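Local structure of L544 (Acanthamoeba polyphaga mimivirus, 4AMQ) at residues A[315-329]-A[341-355]. The protein is a virion protein that probably acts as a nucleotidyl transferase, with a metal-binding nucleotidyltransferase domain joined to a helical domain. Numbering follows the deposited sequence.
Sequences NGIDMNIIDKIQEVS and WNTLLTQLYTNINKS
I321 and I325 of helix 319-329 pack against L348 and L344, respectively, of helix 341-355 in an antiparallel helical hairpin of the helical domain, the two axes 9.8 Å apart at closest and 166° between their directions. The apolar seam is close: I325 CG1 lies 3.7 Å from L344 CB, and V328 CG2 meets L344 CD1 at 3.5 Å. The two methyls of L344 part company, CD1 going to V328 and CD2 to the aliphatic CE of K324. K324 bends at chi3, and its NZ donates a hydrogen bond to Q347 OE1 (2.8 Å), arriving in the carbonyl plane on a lone pair. At one end the W341 ring turns its NE1 edge to I325 O in a weak bond; that oxygen is already gripped by S329 N and S329 OG from opposite faces of its plane. I304 of helix 297-311 and Y286 of helix 274-292 also touch W341. At the other end N351, with CG anti to the backbone N (chi1 -164°), reaches D318, the N-cap, whose OD1 accepts from N320 N above the carboxylate plane: D318 N donates to N351 OD1 over 2.7 Å, tilted 27° from the carbonyl plane.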
# COMPACT_ATOMS: atom_id res chain seq x y z
N ASN A 315 11.89 19.16 -5.66
CA ASN A 315 11.79 20.61 -5.69
C ASN A 315 10.55 21.10 -4.94
O ASN A 315 9.50 20.47 -4.99
CB ASN A 315 11.76 21.12 -7.14
CG ASN A 315 13.03 20.78 -7.90
OD1 ASN A 315 13.01 20.01 -8.86
ND2 ASN A 315 14.15 21.35 -7.47
N GLY A 316 10.70 22.22 -4.23
CA GLY A 316 9.59 22.82 -3.51
C GLY A 316 9.37 22.25 -2.12
O GLY A 316 8.32 22.47 -1.51
N ILE A 317 10.36 21.54 -1.60
CA ILE A 317 10.23 20.90 -0.29
C ILE A 317 10.71 21.81 0.83
O ILE A 317 11.77 22.42 0.74
CB ILE A 317 11.01 19.56 -0.24
CG1 ILE A 317 10.48 18.60 -1.31
CG2 ILE A 317 10.87 18.91 1.13
CD1 ILE A 317 9.00 18.31 -1.18
N ASP A 318 9.91 21.89 1.89
CA ASP A 318 10.31 22.63 3.08
C ASP A 318 11.43 21.89 3.79
O ASP A 318 11.17 21.01 4.62
CB ASP A 318 9.11 22.82 4.02
CG ASP A 318 9.47 23.59 5.27
OD1 ASP A 318 10.55 24.22 5.29
OD2 ASP A 318 8.67 23.57 6.23
N MET A 319 12.67 22.24 3.47
CA MET A 319 13.83 21.54 4.02
C MET A 319 14.00 21.71 5.53
O MET A 319 14.86 21.08 6.13
CB MET A 319 15.11 21.95 3.28
CG MET A 319 15.17 21.45 1.85
SD MET A 319 15.10 19.65 1.76
CE MET A 319 16.68 19.21 2.48
N ASN A 320 13.17 22.55 6.14
CA ASN A 320 13.15 22.67 7.60
C ASN A 320 12.67 21.38 8.25
O ASN A 320 13.11 21.03 9.34
CB ASN A 320 12.27 23.83 8.05
CG ASN A 320 12.84 25.18 7.67
OD1 ASN A 320 14.03 25.31 7.40
ND2 ASN A 320 11.98 26.20 7.65
N ILE A 321 11.77 20.68 7.57
CA ILE A 321 11.29 19.38 8.03
C ILE A 321 12.46 18.42 8.14
O ILE A 321 12.56 17.65 9.09
CB ILE A 321 10.24 18.78 7.06
CG1 ILE A 321 9.05 19.73 6.89
CG2 ILE A 321 9.78 17.42 7.56
CD1 ILE A 321 8.34 20.08 8.19
N ILE A 322 13.35 18.47 7.15
CA ILE A 322 14.54 17.63 7.12
C ILE A 322 15.48 17.93 8.29
O ILE A 322 15.99 17.01 8.94
CB ILE A 322 15.30 17.78 5.78
CG1 ILE A 322 14.38 17.47 4.60
CG2 ILE A 322 16.55 16.91 5.77
CD1 ILE A 322 13.73 16.10 4.66
N ASP A 323 15.71 19.22 8.55
CA ASP A 323 16.54 19.63 9.67
C ASP A 323 15.96 19.14 11.00
O ASP A 323 16.69 18.70 11.89
CB ASP A 323 16.72 21.15 9.70
CG ASP A 323 17.46 21.67 8.49
OD1 ASP A 323 18.14 20.87 7.81
OD2 ASP A 323 17.38 22.89 8.21
N LYS A 324 14.64 19.22 11.14
CA LYS A 324 13.96 18.72 12.33
C LYS A 324 14.16 17.21 12.50
O LYS A 324 14.24 16.71 13.63
CB LYS A 324 12.46 19.04 12.28
CG LYS A 324 12.13 20.50 12.48
CD LYS A 324 10.69 20.70 12.97
CE LYS A 324 9.66 20.25 11.94
NZ LYS A 324 8.26 20.35 12.48
N ILE A 325 14.24 16.49 11.39
CA ILE A 325 14.45 15.04 11.44
C ILE A 325 15.87 14.72 11.89
O ILE A 325 16.08 13.76 12.64
CB ILE A 325 14.13 14.38 10.07
CG1 ILE A 325 12.62 14.20 9.92
CG2 ILE A 325 14.81 13.04 9.94
CD1 ILE A 325 12.17 13.91 8.50
N GLN A 326 16.83 15.53 11.46
CA GLN A 326 18.22 15.34 11.87
C GLN A 326 18.38 15.60 13.37
O GLN A 326 19.08 14.86 14.05
CB GLN A 326 19.15 16.24 11.06
CG GLN A 326 20.62 16.00 11.32
CD GLN A 326 21.06 14.59 10.99
OE1 GLN A 326 20.88 14.12 9.86
NE2 GLN A 326 21.63 13.90 11.97
N GLU A 327 17.73 16.65 13.88
CA GLU A 327 17.81 16.96 15.31
C GLU A 327 17.18 15.88 16.18
O GLU A 327 17.58 15.69 17.33
CB GLU A 327 17.19 18.32 15.61
CG GLU A 327 17.87 19.48 14.88
CD GLU A 327 19.33 19.63 15.25
OE1 GLU A 327 19.68 19.36 16.42
OE2 GLU A 327 20.12 20.02 14.37
N VAL A 328 16.19 15.16 15.64
CA VAL A 328 15.65 14.00 16.34
C VAL A 328 16.73 12.93 16.44
O VAL A 328 17.00 12.40 17.52
CB VAL A 328 14.42 13.41 15.63
CG1 VAL A 328 14.14 12.00 16.14
CG2 VAL A 328 13.20 14.30 15.82
N SER A 329 17.35 12.63 15.30
CA SER A 329 18.39 11.61 15.22
C SER A 329 19.56 11.91 16.14
O SER A 329 20.47 11.10 16.28
CB SER A 329 18.89 11.48 13.78
OG SER A 329 17.82 11.50 12.86
N TRP A 341 10.23 10.48 14.55
CA TRP A 341 10.39 10.36 13.11
C TRP A 341 9.04 10.14 12.42
O TRP A 341 8.75 10.76 11.40
CB TRP A 341 11.31 9.19 12.77
CG TRP A 341 12.75 9.51 12.85
CD1 TRP A 341 13.32 10.76 12.81
CD2 TRP A 341 13.84 8.59 12.99
NE1 TRP A 341 14.69 10.66 12.90
CE2 TRP A 341 15.02 9.33 13.02
CE3 TRP A 341 13.90 7.19 13.09
CZ2 TRP A 341 16.28 8.73 13.14
CZ3 TRP A 341 15.15 6.60 13.22
CH2 TRP A 341 16.32 7.37 13.24
N ASN A 342 8.23 9.25 12.97
CA ASN A 342 6.94 8.94 12.38
C ASN A 342 6.11 10.21 12.27
O ASN A 342 5.51 10.49 11.24
CB ASN A 342 6.21 7.87 13.20
CG ASN A 342 5.01 7.29 12.47
OD1 ASN A 342 5.07 7.02 11.27
ND2 ASN A 342 3.92 7.09 13.20
N THR A 343 6.10 10.99 13.35
CA THR A 343 5.40 12.27 13.39
C THR A 343 5.90 13.23 12.31
O THR A 343 5.11 13.85 11.60
CB THR A 343 5.53 12.92 14.77
OG1 THR A 343 4.81 12.15 15.74
CG2 THR A 343 4.98 14.35 14.76
N LEU A 344 7.22 13.35 12.19
CA LEU A 344 7.81 14.25 11.21
C LEU A 344 7.63 13.78 9.77
O LEU A 344 7.53 14.59 8.85
CB LEU A 344 9.29 14.49 11.52
CG LEU A 344 9.51 15.32 12.79
CD1 LEU A 344 10.94 15.20 13.29
CD2 LEU A 344 9.13 16.78 12.56
N LEU A 345 7.58 12.46 9.57
CA LEU A 345 7.35 11.92 8.23
C LEU A 345 5.95 12.26 7.75
O LEU A 345 5.69 12.29 6.55
CB LEU A 345 7.58 10.41 8.19
CG LEU A 345 9.03 9.93 8.25
CD1 LEU A 345 9.10 8.41 8.18
CD2 LEU A 345 9.85 10.55 7.13
N THR A 346 5.05 12.53 8.68
CA THR A 346 3.68 12.91 8.34
C THR A 346 3.65 14.31 7.73
O THR A 346 2.95 14.55 6.73
CB THR A 346 2.75 12.84 9.55
OG1 THR A 346 2.60 11.48 9.96
CG2 THR A 346 1.38 13.42 9.21
N GLN A 347 4.39 15.24 8.32
CA GLN A 347 4.52 16.58 7.75
C GLN A 347 5.17 16.51 6.38
O GLN A 347 4.72 17.15 5.43
CB GLN A 347 5.36 17.48 8.67
CG GLN A 347 4.74 17.73 10.03
CD GLN A 347 5.71 18.39 10.99
OE1 GLN A 347 6.37 19.37 10.65
NE2 GLN A 347 5.79 17.85 12.20
N LEU A 348 6.24 15.71 6.28
CA LEU A 348 6.96 15.54 5.03
C LEU A 348 6.04 14.97 3.96
O LEU A 348 6.07 15.39 2.81
CB LEU A 348 8.16 14.62 5.23
CG LEU A 348 9.09 14.46 4.03
CD1 LEU A 348 9.61 15.82 3.56
CD2 LEU A 348 10.25 13.53 4.36
N TYR A 349 5.21 14.01 4.35
CA TYR A 349 4.26 13.38 3.44
C TYR A 349 3.35 14.45 2.85
O TYR A 349 3.15 14.52 1.64
CB TYR A 349 3.44 12.34 4.20
CG TYR A 349 2.62 11.42 3.32
CD1 TYR A 349 3.15 10.24 2.82
CD2 TYR A 349 1.30 11.73 3.01
CE1 TYR A 349 2.40 9.40 2.03
CE2 TYR A 349 0.54 10.89 2.22
CZ TYR A 349 1.10 9.72 1.73
OH TYR A 349 0.35 8.88 0.94
N THR A 350 2.80 15.29 3.72
CA THR A 350 1.93 16.39 3.32
C THR A 350 2.66 17.34 2.38
O THR A 350 2.13 17.77 1.36
CB THR A 350 1.44 17.18 4.54
OG1 THR A 350 0.73 16.31 5.42
CG2 THR A 350 0.53 18.32 4.11
N ASN A 351 3.89 17.67 2.75
CA ASN A 351 4.69 18.60 1.97
C ASN A 351 4.96 18.07 0.56
O ASN A 351 4.87 18.81 -0.42
CB ASN A 351 6.00 18.92 2.69
CG ASN A 351 6.68 20.16 2.14
OD1 ASN A 351 7.83 20.10 1.72
ND2 ASN A 351 5.96 21.27 2.12
N ILE A 352 5.30 16.79 0.46
CA ILE A 352 5.59 16.18 -0.83
C ILE A 352 4.35 16.18 -1.72
O ILE A 352 4.43 16.48 -2.91
CB ILE A 352 6.13 14.75 -0.69
CG1 ILE A 352 7.48 14.77 0.02
CG2 ILE A 352 6.26 14.09 -2.05
CD1 ILE A 352 8.02 13.40 0.35
N ASN A 353 3.21 15.85 -1.14
CA ASN A 353 1.95 15.90 -1.86
C ASN A 353 1.67 17.29 -2.39
O ASN A 353 1.36 17.47 -3.57
CB ASN A 353 0.80 15.46 -0.96
CG ASN A 353 0.59 13.96 -0.98
OD1 ASN A 353 0.04 13.42 -1.94
ND2 ASN A 353 1.04 13.29 0.07
N LYS A 354 1.77 18.28 -1.52
CA LYS A 354 1.54 19.66 -1.90
C LYS A 354 2.41 20.04 -3.09
O LYS A 354 1.93 20.60 -4.08
CB LYS A 354 1.82 20.60 -0.73
CG LYS A 354 1.58 22.07 -1.03
CD LYS A 354 1.86 22.93 0.19
CE LYS A 354 1.00 22.48 1.37
NZ LYS A 354 -0.44 22.46 1.02
N SER A 355 3.70 19.71 -3.00
CA SER A 355 4.65 20.07 -4.04
C SER A 355 4.36 19.41 -5.39
O SER A 355 4.32 20.08 -6.41
CB SER A 355 6.08 19.75 -3.59
OG SER A 355 7.02 20.14 -4.58